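Local coordinates for probable sensor histidine kinase pdtas (Mycobacterium tuberculosis, PDB 2YKF), which probably acts as the cytosolic sensor kinase of a two-component system, autophosphorylating on a histidine when nutrients run short, here represented by its GAF and PAS sensing domains, at residues His23-Leu34 with Leu159-Ala167; Arg178-Leu186 with Ala195-Tyr203. All coordinates share one frame; numbering follows the deposited sequence. Where two conformers were deposited one is given.

Contact 1 of 2, residues His23-Leu34 with Leu159-Ala167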
loop_
_atom_site.group_PDB
_atom_site.type_symbol
_atom_site.label_atom_id
_atom_site.label_comp_id
_atom_site.label_asym_id
_atom_site.label_seq_id
_atom_site.Cartn_x
_atom_site.Cartn_y
_atom_site.Cartn_z
ATOM N N HIS A 23 21.736 4.862 9.283
ATOM C CA HIS A 23 21.546 4.081 8.111
ATOM C C HIS A 23 20.529 2.929 8.334
ATOM O O HIS A 23 19.715 2.655 7.454
ATOM C CB HIS A 23 22.872 3.513 7.651
ATOM C CG HIS A 23 22.807 2.793 6.341
ATOM N ND1 HIS A 23 22.617 3.445 5.141
ATOM C CD2 HIS A 23 22.954 1.481 6.038
ATOM C CE1 HIS A 23 22.669 2.569 4.155
ATOM N NE2 HIS A 23 22.891 1.365 4.676
ATOM N N LEU A 24 20.586 2.249 9.484
ATOM C CA LEU A 24 19.626 1.176 9.698
ATOM C C LEU A 24 18.240 1.745 9.855
ATOM O O LEU A 24 17.276 1.132 9.389
ATOM C CB LEU A 24 19.976 0.256 10.895
ATOM C CG LEU A 24 21.292 -0.530 10.641
ATOM C CD1 LEU A 24 21.589 -1.410 11.832
ATOM C CD2 LEU A 24 21.201 -1.370 9.420
ATOM N N HIS A 25 18.114 2.883 10.531
ATOM C CA HIS A 25 16.794 3.538 10.638
ATOM C C HIS A 25 16.225 3.830 9.224
ATOM O O HIS A 25 15.048 3.592 8.949
ATOM C CB HIS A 25 16.873 4.861 11.399
ATOM C CG HIS A 25 16.893 4.705 12.885
ATOM N ND1 HIS A 25 15.746 4.538 13.636
ATOM C CD2 HIS A 25 17.917 4.784 13.782
ATOM C CE1 HIS A 25 16.058 4.497 14.929
ATOM N NE2 HIS A 25 17.369 4.640 15.042
ATOM N N ALA A 26 17.074 4.358 8.368
ATOM C CA ALA A 26 16.740 4.590 6.925
ATOM C C ALA A 26 16.334 3.315 6.181
ATOM O O ALA A 26 15.356 3.310 5.406
ATOM C CB ALA A 26 17.953 5.297 6.209
ATOM N N VAL A 27 17.066 2.202 6.380
ATOM C CA VAL A 27 16.644 0.942 5.800
ATOM C C VAL A 27 15.200 0.569 6.181
ATOM O O VAL A 27 14.364 0.245 5.281
ATOM C CB VAL A 27 17.558 -0.262 6.235
ATOM C CG1 VAL A 27 16.932 -1.601 5.732
ATOM C CG2 VAL A 27 19.025 -0.025 5.661
ATOM N N VAL A 28 14.921 0.565 7.481
ATOM C CA VAL A 28 13.593 0.232 7.990
ATOM C C VAL A 28 12.512 1.262 7.509
ATOM O O VAL A 28 11.378 0.897 7.237
ATOM C CB VAL A 28 13.610 0.095 9.552
ATOM C CG1 VAL A 28 12.200 -0.195 10.063
ATOM C CG2 VAL A 28 14.536 -1.093 9.946
ATOM N N GLY A 29 12.919 2.494 7.303
ATOM C CA GLY A 29 12.011 3.516 6.820
ATOM C C GLY A 29 11.677 3.237 5.361
ATOM O O GLY A 29 10.664 3.715 4.889
ATOM N N GLU A 30 12.511 2.466 4.647
ATOM C CA GLU A 30 12.315 2.264 3.209
ATOM C C GLU A 30 11.961 0.855 2.798
ATOM O O GLU A 30 11.565 0.638 1.663
ATOM C CB GLU A 30 13.616 2.553 2.498
ATOM C CG GLU A 30 14.108 3.933 2.672
ATOM C CD GLU A 30 13.737 4.879 1.529
ATOM O OE1 GLU A 30 12.710 4.648 0.835
ATOM O OE2 GLU A 30 14.486 5.874 1.354
ATOM N N TRP A 31 12.184 -0.136 3.667
ATOM C CA TRP A 31 12.181 -1.492 3.159
ATOM C C TRP A 31 10.757 -2.072 2.942
ATOM O O TRP A 31 10.633 -3.186 2.442
ATOM C CB TRP A 31 13.000 -2.397 4.098
ATOM C CG TRP A 31 12.388 -2.619 5.418
ATOM C CD1 TRP A 31 11.313 -1.943 6.033
ATOM C CD2 TRP A 31 12.836 -3.593 6.350
ATOM N NE1 TRP A 31 11.112 -2.478 7.300
ATOM C CE2 TRP A 31 12.045 -3.484 7.504
ATOM C CE3 TRP A 31 13.885 -4.558 6.318
ATOM C CZ2 TRP A 31 12.262 -4.340 8.638
ATOM C CZ3 TRP A 31 14.047 -5.414 7.384
ATOM C CH2 TRP A 31 13.253 -5.293 8.530
ATOM N N GLN A 32 9.674 -1.339 3.262
ATOM C CA GLN A 32 8.370 -1.800 2.746
ATOM C C GLN A 32 8.431 -2.076 1.218
ATOM O O GLN A 32 7.836 -3.025 0.703
ATOM C CB GLN A 32 7.205 -0.818 3.079
ATOM C CG GLN A 32 5.778 -1.492 2.725
ATOM C CD GLN A 32 5.504 -2.703 3.611
ATOM O OE1 GLN A 32 5.597 -2.630 4.853
ATOM N NE2 GLN A 32 5.250 -3.847 2.984
ATOM N N LEU A 33 9.070 -1.174 0.472
ATOM C CA LEU A 33 9.195 -1.307 -0.961
ATOM C C LEU A 33 9.934 -2.627 -1.314
ATOM O O LEU A 33 9.526 -3.384 -2.164
ATOM C CB LEU A 33 9.996 -0.119 -1.513
ATOM C CG LEU A 33 10.385 -0.213 -2.972
ATOM C CD1 LEU A 33 9.147 -0.383 -3.871
ATOM C CD2 LEU A 33 11.233 1.092 -3.376
ATOM N N LEU A 34 11.006 -2.934 -0.595
ATOM C CA LEU A 34 11.678 -4.215 -0.820
ATOM C C LEU A 34 10.785 -5.456 -0.534
ATOM O O LEU A 34 10.720 -6.366 -1.365
ATOM C CB LEU A 34 12.957 -4.224 0.041
ATOM C CG LEU A 34 13.768 -5.510 -0.017
ATOM C CD1 LEU A 34 14.328 -5.778 -1.456
ATOM C CD2 LEU A 34 14.894 -5.384 1.018
ATOM N N LEU A 159 21.726 -2.493 -1.217
ATOM C CA LEU A 159 21.859 -2.628 0.241
ATOM C C LEU A 159 23.237 -3.247 0.603
ATOM O O LEU A 159 23.903 -2.778 1.542
ATOM C CB LEU A 159 20.752 -3.534 0.800
ATOM C CG LEU A 159 19.429 -2.751 0.921
ATOM C CD1 LEU A 159 18.248 -3.742 0.963
ATOM C CD2 LEU A 159 19.534 -2.006 2.214
ATOM N N ALA A 160 23.615 -4.290 -0.132
ATOM C CA ALA A 160 24.889 -5.021 0.104
ATOM C C ALA A 160 26.092 -4.139 -0.220
ATOM O O ALA A 160 27.139 -4.287 0.405
ATOM C CB ALA A 160 24.916 -6.341 -0.682
ATOM N N GLU A 161 25.925 -3.171 -1.133
ATOM C CA GLU A 161 27.002 -2.271 -1.536
ATOM C C GLU A 161 26.972 -1.002 -0.779
ATOM O O GLU A 161 27.822 -0.147 -0.998
ATOM C CB GLU A 161 26.960 -1.977 -3.063
ATOM C CG GLU A 161 27.260 -3.255 -3.846
ATOM C CD GLU A 161 27.332 -3.126 -5.397
ATOM O OE1 GLU A 161 26.878 -2.114 -5.990
ATOM O OE2 GLU A 161 27.833 -4.099 -6.027
ATOM N N GLY A 162 25.968 -0.821 0.077
ATOM C CA GLY A 162 25.901 0.376 0.891
ATOM C C GLY A 162 25.430 1.611 0.124
ATOM O O GLY A 162 25.632 2.721 0.587
ATOM N N THR A 163 24.789 1.430 -1.016
ATOM C CA THR A 163 24.308 2.577 -1.816
ATOM C C THR A 163 22.778 2.852 -1.766
ATOM O O THR A 163 22.279 3.832 -2.380
ATOM C CB THR A 163 24.690 2.403 -3.274
ATOM O OG1 THR A 163 24.233 1.126 -3.715
ATOM C CG2 THR A 163 26.269 2.479 -3.464
ATOM N N PHE A 164 22.041 1.991 -1.079
ATOM C CA PHE A 164 20.610 2.230 -0.797
ATOM C C PHE A 164 20.362 1.730 0.639
ATOM O O PHE A 164 20.868 0.670 1.017
ATOM C CB PHE A 164 19.745 1.420 -1.776
ATOM C CG PHE A 164 18.263 1.456 -1.480
ATOM C CD1 PHE A 164 17.504 2.573 -1.832
ATOM C CD2 PHE A 164 17.640 0.365 -0.874
ATOM C CE1 PHE A 164 16.097 2.583 -1.548
ATOM C CE2 PHE A 164 16.268 0.354 -0.582
ATOM C CZ PHE A 164 15.491 1.465 -0.943
ATOM N N PRO A 165 19.615 2.490 1.449
ATOM C CA PRO A 165 19.120 3.838 1.170
ATOM C C PRO A 165 20.284 4.840 1.116
ATOM O O PRO A 165 21.415 4.538 1.560
ATOM C CB PRO A 165 18.252 4.174 2.398
ATOM C CG PRO A 165 18.222 3.001 3.243
ATOM C CD PRO A 165 19.300 2.041 2.817
ATOM N N ASP A 166 20.003 6.024 0.584
ATOM C CA ASP A 166 21.011 7.074 0.441
ATOM C C ASP A 166 20.560 8.272 1.292
ATOM O O ASP A 166 19.458 8.804 1.075
ATOM C CB ASP A 166 21.172 7.412 -1.046
ATOM C CG ASP A 166 22.123 8.590 -1.298
ATOM O OD1 ASP A 166 22.263 9.475 -0.416
ATOM O OD2 ASP A 166 22.697 8.635 -2.411
ATOM N N ALA A 167 21.411 8.665 2.253
ATOM C CA ALA A 167 21.093 9.591 3.383
ATOM C C ALA A 167 20.176 8.930 4.416
ATOM O O ALA A 167 20.536 7.909 5.027
ATOM C CB ALA A 167 20.512 10.979 2.903
HETATM O O HOH W 1 22.999 -0.202 2.730
HETATM O O HOH W 2 22.640 6.224 4.987
#
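Pro-165 wedges its ring against one side of helix 18-38, touching His-23, Ala-26, Val-27 and Glu-30 at once. Its CG rests on the helix backbone, 3.4 Å from Val-27 N. The flanks of the ring meet side chains: CD lies 3.5 Å from Val-27 CG2, the two side chains running at about a right angle, while CG lies 3.8 Å from Ala-26 CB. The side chains of Glu-30 and Pro-165 slide past each other in opposite directions, CG of the former near CB of the latter. The peptide bond before Pro-165 is cis. Phe-164, the residue before it, brings its CZ to 4.1 Å from Glu-30 CB. Farther along helix 18-38, Leu-159 spreads its two methyls, CD1 meeting Leu-34 CD2 tip to tip at 3.7 Å and CD2 approaching Val-27 CG2.

The contact pairs helix 18-38 of the GAF domain with the end of helix 143-161, which closes in a Schellman motif with Gly-162 at positive phi; Val-27 and Leu-34 also touch strand 41-47, and Leu-159 touches strand 123-131, so both helices pack on the same antiparallel sheet.

No direct hydrogen bond joins the two segments; the polar link runs through water at the imidazole of His-23. With CG anti to the backbone N (chi1 -174°), that ring extends toward the loop and has Pro-165 O near its plane at the edge, 3.5 Å from CE1. Two waters sit in the ring plane: one is 2.8 Å from ND1 of His-23 and donates to Ala-167 O; the other lies by NE2 and beside Phe-164 O, but its spacing to NE2 is too short to be trusted. Glu-30 turns its carboxylate to a salt bridge with Arg-263.

Contact 2 of 2, residues Arg178-Leu186 with Ala195-Tyr203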
loop_
_atom_site.group_PDB
_atom_site.type_symbol
_atom_site.label_atom_id
_atom_site.label_comp_id
_atom_site.label_asym_id
_atom_site.label_seq_id
_atom_site.Cartn_x
_atom_site.Cartn_y
_atom_site.Cartn_z
ATOM N N ARG A 178 3.129 3.262 -3.167
ATOM C CA ARG A 178 3.582 1.930 -2.888
ATOM C C ARG A 178 3.850 1.290 -4.241
ATOM O O ARG A 178 3.336 1.721 -5.259
ATOM C CB ARG A 178 2.506 1.123 -2.100
ATOM C CG ARG A 178 1.892 1.891 -0.862
ATOM C CD ARG A 178 2.946 2.209 0.243
ATOM N NE ARG A 178 2.268 2.801 1.421
ATOM C CZ ARG A 178 1.850 2.097 2.479
ATOM N NH1 ARG A 178 2.047 0.770 2.544
ATOM N NH2 ARG A 178 1.239 2.712 3.503
ATOM N N ALA A 179 4.726 0.293 -4.269
ATOM C CA ALA A 179 4.962 -0.466 -5.508
ATOM C C ALA A 179 3.647 -0.851 -6.259
ATOM O O ALA A 179 3.516 -0.626 -7.471
ATOM C CB ALA A 179 5.830 -1.737 -5.169
ATOM N N GLY A 180 2.655 -1.386 -5.545
ATOM C CA GLY A 180 1.417 -1.762 -6.219
ATOM C C GLY A 180 0.666 -0.640 -6.893
ATOM O O GLY A 180 -0.119 -0.888 -7.847
ATOM N N ASP A 181 0.844 0.593 -6.391
ATOM C CA ASP A 181 0.214 1.761 -7.026
ATOM C C ASP A 181 0.579 1.955 -8.496
ATOM O O ASP A 181 -0.208 2.517 -9.271
ATOM C CB ASP A 181 0.509 3.060 -6.227
ATOM C CG ASP A 181 -0.060 3.007 -4.790
ATOM O OD1 ASP A 181 -1.086 2.304 -4.526
ATOM O OD2 ASP A 181 0.507 3.672 -3.899
ATOM N N GLY A 182 1.818 1.616 -8.875
ATOM C CA GLY A 182 2.233 1.826 -10.269
ATOM C C GLY A 182 3.776 1.705 -10.289
ATOM O O GLY A 182 4.461 2.339 -9.487
ATOM N N PHE A 183 4.291 0.898 -11.187
ATOM C CA PHE A 183 5.729 0.605 -11.178
ATOM C C PHE A 183 6.226 0.691 -12.593
ATOM O O PHE A 183 5.577 0.103 -13.510
ATOM C CB PHE A 183 5.969 -0.827 -10.692
ATOM C CG PHE A 183 7.424 -1.240 -10.751
ATOM C CD1 PHE A 183 8.285 -0.834 -9.805
ATOM C CD2 PHE A 183 7.915 -1.955 -11.846
ATOM C CE1 PHE A 183 9.672 -1.230 -9.845
ATOM C CE2 PHE A 183 9.252 -2.313 -11.925
ATOM C CZ PHE A 183 10.133 -1.947 -10.930
ATOM N N ILE A 184 7.352 1.396 -12.796
ATOM C CA ILE A 184 7.992 1.552 -14.145
ATOM C C ILE A 184 9.491 1.253 -14.003
ATOM O O ILE A 184 10.119 1.736 -13.055
ATOM C CB ILE A 184 7.880 3.005 -14.613
ATOM C CG1 ILE A 184 6.454 3.300 -15.095
ATOM C CG2 ILE A 184 8.832 3.329 -15.811
ATOM C CD1 ILE A 184 6.097 4.792 -15.212
ATOM N N ARG A 185 10.048 0.421 -14.889
ATOM C CA ARG A 185 11.482 0.198 -14.893
ATOM C C ARG A 185 12.051 0.934 -16.108
ATOM O O ARG A 185 11.567 0.745 -17.226
ATOM C CB ARG A 185 11.811 -1.295 -14.917
ATOM C CG ARG A 185 13.299 -1.617 -14.990
ATOM C CD ARG A 185 14.015 -1.209 -13.735
ATOM N NE ARG A 185 15.352 -0.706 -14.048
ATOM C CZ ARG A 185 16.425 -1.471 -14.212
ATOM N NH1 ARG A 185 16.332 -2.787 -14.068
ATOM N NH2 ARG A 185 17.596 -0.919 -14.491
ATOM N N LEU A 186 13.045 1.808 -15.864
ATOM C CA LEU A 186 13.719 2.510 -16.992
ATOM C C LEU A 186 15.102 1.891 -17.190
ATOM O O LEU A 186 15.763 1.596 -16.236
ATOM C CB LEU A 186 13.953 3.988 -16.679
ATOM C CG LEU A 186 12.806 4.937 -16.451
ATOM C CD1 LEU A 186 13.370 6.392 -16.552
ATOM C CD2 LEU A 186 11.743 4.671 -17.523
ATOM N N ALA A 195 6.336 -1.357 -17.689
ATOM C CA ALA A 195 5.351 -0.494 -16.976
ATOM C C ALA A 195 4.161 -1.350 -16.536
ATOM O O ALA A 195 3.560 -2.100 -17.350
ATOM C CB ALA A 195 4.877 0.674 -17.898
ATOM N N SER A 196 3.846 -1.305 -15.241
ATOM C CA SER A 196 2.782 -2.151 -14.715
ATOM C C SER A 196 1.420 -1.659 -15.249
ATOM O O SER A 196 1.311 -0.527 -15.822
ATOM C CB SER A 196 2.842 -2.140 -13.177
ATOM O OG SER A 196 2.506 -0.835 -12.714
ATOM N N PRO A 197 0.367 -2.499 -15.124
ATOM C CA PRO A 197 -0.937 -2.021 -15.556
ATOM C C PRO A 197 -1.335 -0.692 -14.867
ATOM O O PRO A 197 -1.880 0.242 -15.517
ATOM C CB PRO A 197 -1.860 -3.190 -15.118
ATOM C CG PRO A 197 -1.013 -4.399 -15.455
ATOM C CD PRO A 197 0.334 -3.950 -14.855
ATOM N N ASN A 198 -1.076 -0.591 -13.564
ATOM C CA ASN A 198 -1.403 0.644 -12.808
ATOM C C ASN A 198 -0.663 1.853 -13.271
ATOM O O ASN A 198 -1.205 2.993 -13.285
ATOM C CB ASN A 198 -1.178 0.421 -11.286
ATOM C CG ASN A 198 -2.412 -0.155 -10.640
ATOM O OD1 ASN A 198 -3.462 -0.262 -11.303
ATOM N ND2 ASN A 198 -2.301 -0.575 -9.387
ATOM N N ALA A 199 0.583 1.641 -13.687
ATOM C CA ALA A 199 1.339 2.769 -14.163
ATOM C C ALA A 199 0.735 3.241 -15.494
ATOM O O ALA A 199 0.568 4.465 -15.740
ATOM C CB ALA A 199 2.793 2.381 -14.318
ATOM N N LEU A 200 0.406 2.292 -16.348
ATOM C CA LEU A 200 -0.183 2.624 -17.673
ATOM C C LEU A 200 -1.540 3.314 -17.444
ATOM O O LEU A 200 -1.911 4.249 -18.177
ATOM C CB LEU A 200 -0.467 1.358 -18.484
ATOM C CG LEU A 200 0.312 0.882 -19.717
ATOM C CD1 LEU A 200 1.028 -0.472 -19.461
ATOM C CD2 LEU A 200 -0.696 0.754 -20.880
ATOM N N SER A 201 -2.307 2.803 -16.489
ATOM C CA SER A 201 -3.578 3.464 -16.072
ATOM C C SER A 201 -3.356 4.945 -15.699
ATOM O O SER A 201 -3.996 5.823 -16.260
ATOM C CB SER A 201 -4.252 2.674 -14.909
ATOM O OG SER A 201 -4.824 1.537 -15.533
ATOM N N ALA A 202 -2.388 5.203 -14.832
ATOM C CA ALA A 202 -2.125 6.544 -14.447
ATOM C C ALA A 202 -1.730 7.388 -15.662
ATOM O O ALA A 202 -2.232 8.499 -15.835
ATOM C CB ALA A 202 -1.036 6.587 -13.349
ATOM N N TYR A 203 -0.824 6.887 -16.504
ATOM C CA TYR A 203 -0.439 7.688 -17.724
ATOM C C TYR A 203 -1.629 7.924 -18.654
ATOM O O TYR A 203 -1.692 8.976 -19.298
ATOM C CB TYR A 203 0.723 7.022 -18.508
ATOM C CG TYR A 203 2.078 7.532 -18.015
ATOM C CD1 TYR A 203 2.632 7.094 -16.777
ATOM C CD2 TYR A 203 2.760 8.497 -18.729
ATOM C CE1 TYR A 203 3.848 7.620 -16.291
ATOM C CE2 TYR A 203 3.989 9.046 -18.235
ATOM C CZ TYR A 203 4.518 8.606 -17.059
ATOM O OH TYR A 203 5.708 9.156 -16.626
HETATM O O HOH W 3 2.166 -1.867 -9.928
#
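Phe-183 and Ser-196 grip each other through two hydrogen bonds. Ser-196 N donates to Phe-183 O at 2.8 Å, nearly along the C=O axis, and Phe-183 N donates to Ser-196 OG at 2.9 Å with an N-H...O angle of 159°. The hydroxyl lies between its own backbone N and carbonyl carbon (chi1 67°), where it also accepts from Ala-199 N and so serves as N-cap of helix 197-205. A water bonded to this OG donates to Ala-179 O.

Two residues on, Asn-198 gives its ND2 to Gly-180 O at 2.7 Å, in the carbonyl plane and almost in the plane of its own amide. Its OD1 is bonded to Arg-60 of the second subunit.

Strands 183-186 and 192-195 form an antiparallel hairpin at one side of the PAS-like domain's sheet, with Ile-184 and Ala-195 as a non-hydrogen-bonded pair; the chain then turns directly into the helix, and the axis of residues 197-203 runs at 95° to strand 183-186. Ile-184 touches the helix: CG1 is 3.9 Å from Ala-199 CB, and CD1 is 3.8 Å from Tyr-203 CE1. Gly-182 lets the helix come close, its CA 4.1 Å from Ala-199 CA.

Farther out, Tyr-203 OH is held by Thr-221, and Asp-181, which accepts from Arg-178 N, forms a salt bridge with Arg-178 of the second subunit.

From the N terminus, helix 18-38 comes first, and contact 1 closes a long loop when the end of helix 143-161 returns to it after the strands of the GAF sheet. The chain then moves on to the PAS-like domain, where contact 2 closes a short loop of eight residues between strand 183-186 and the start of helix 197-205. The two loops follow in series and neither nest nor cross. Their centres lie about 22 Å apart, yet they touch where Leu-33 CD1 of helix 18-38 meets Ala-179 CB at 3.8 Å, joining the GAF side to the entry of the PAS-like sheet. Both contacts also reach the second subunit.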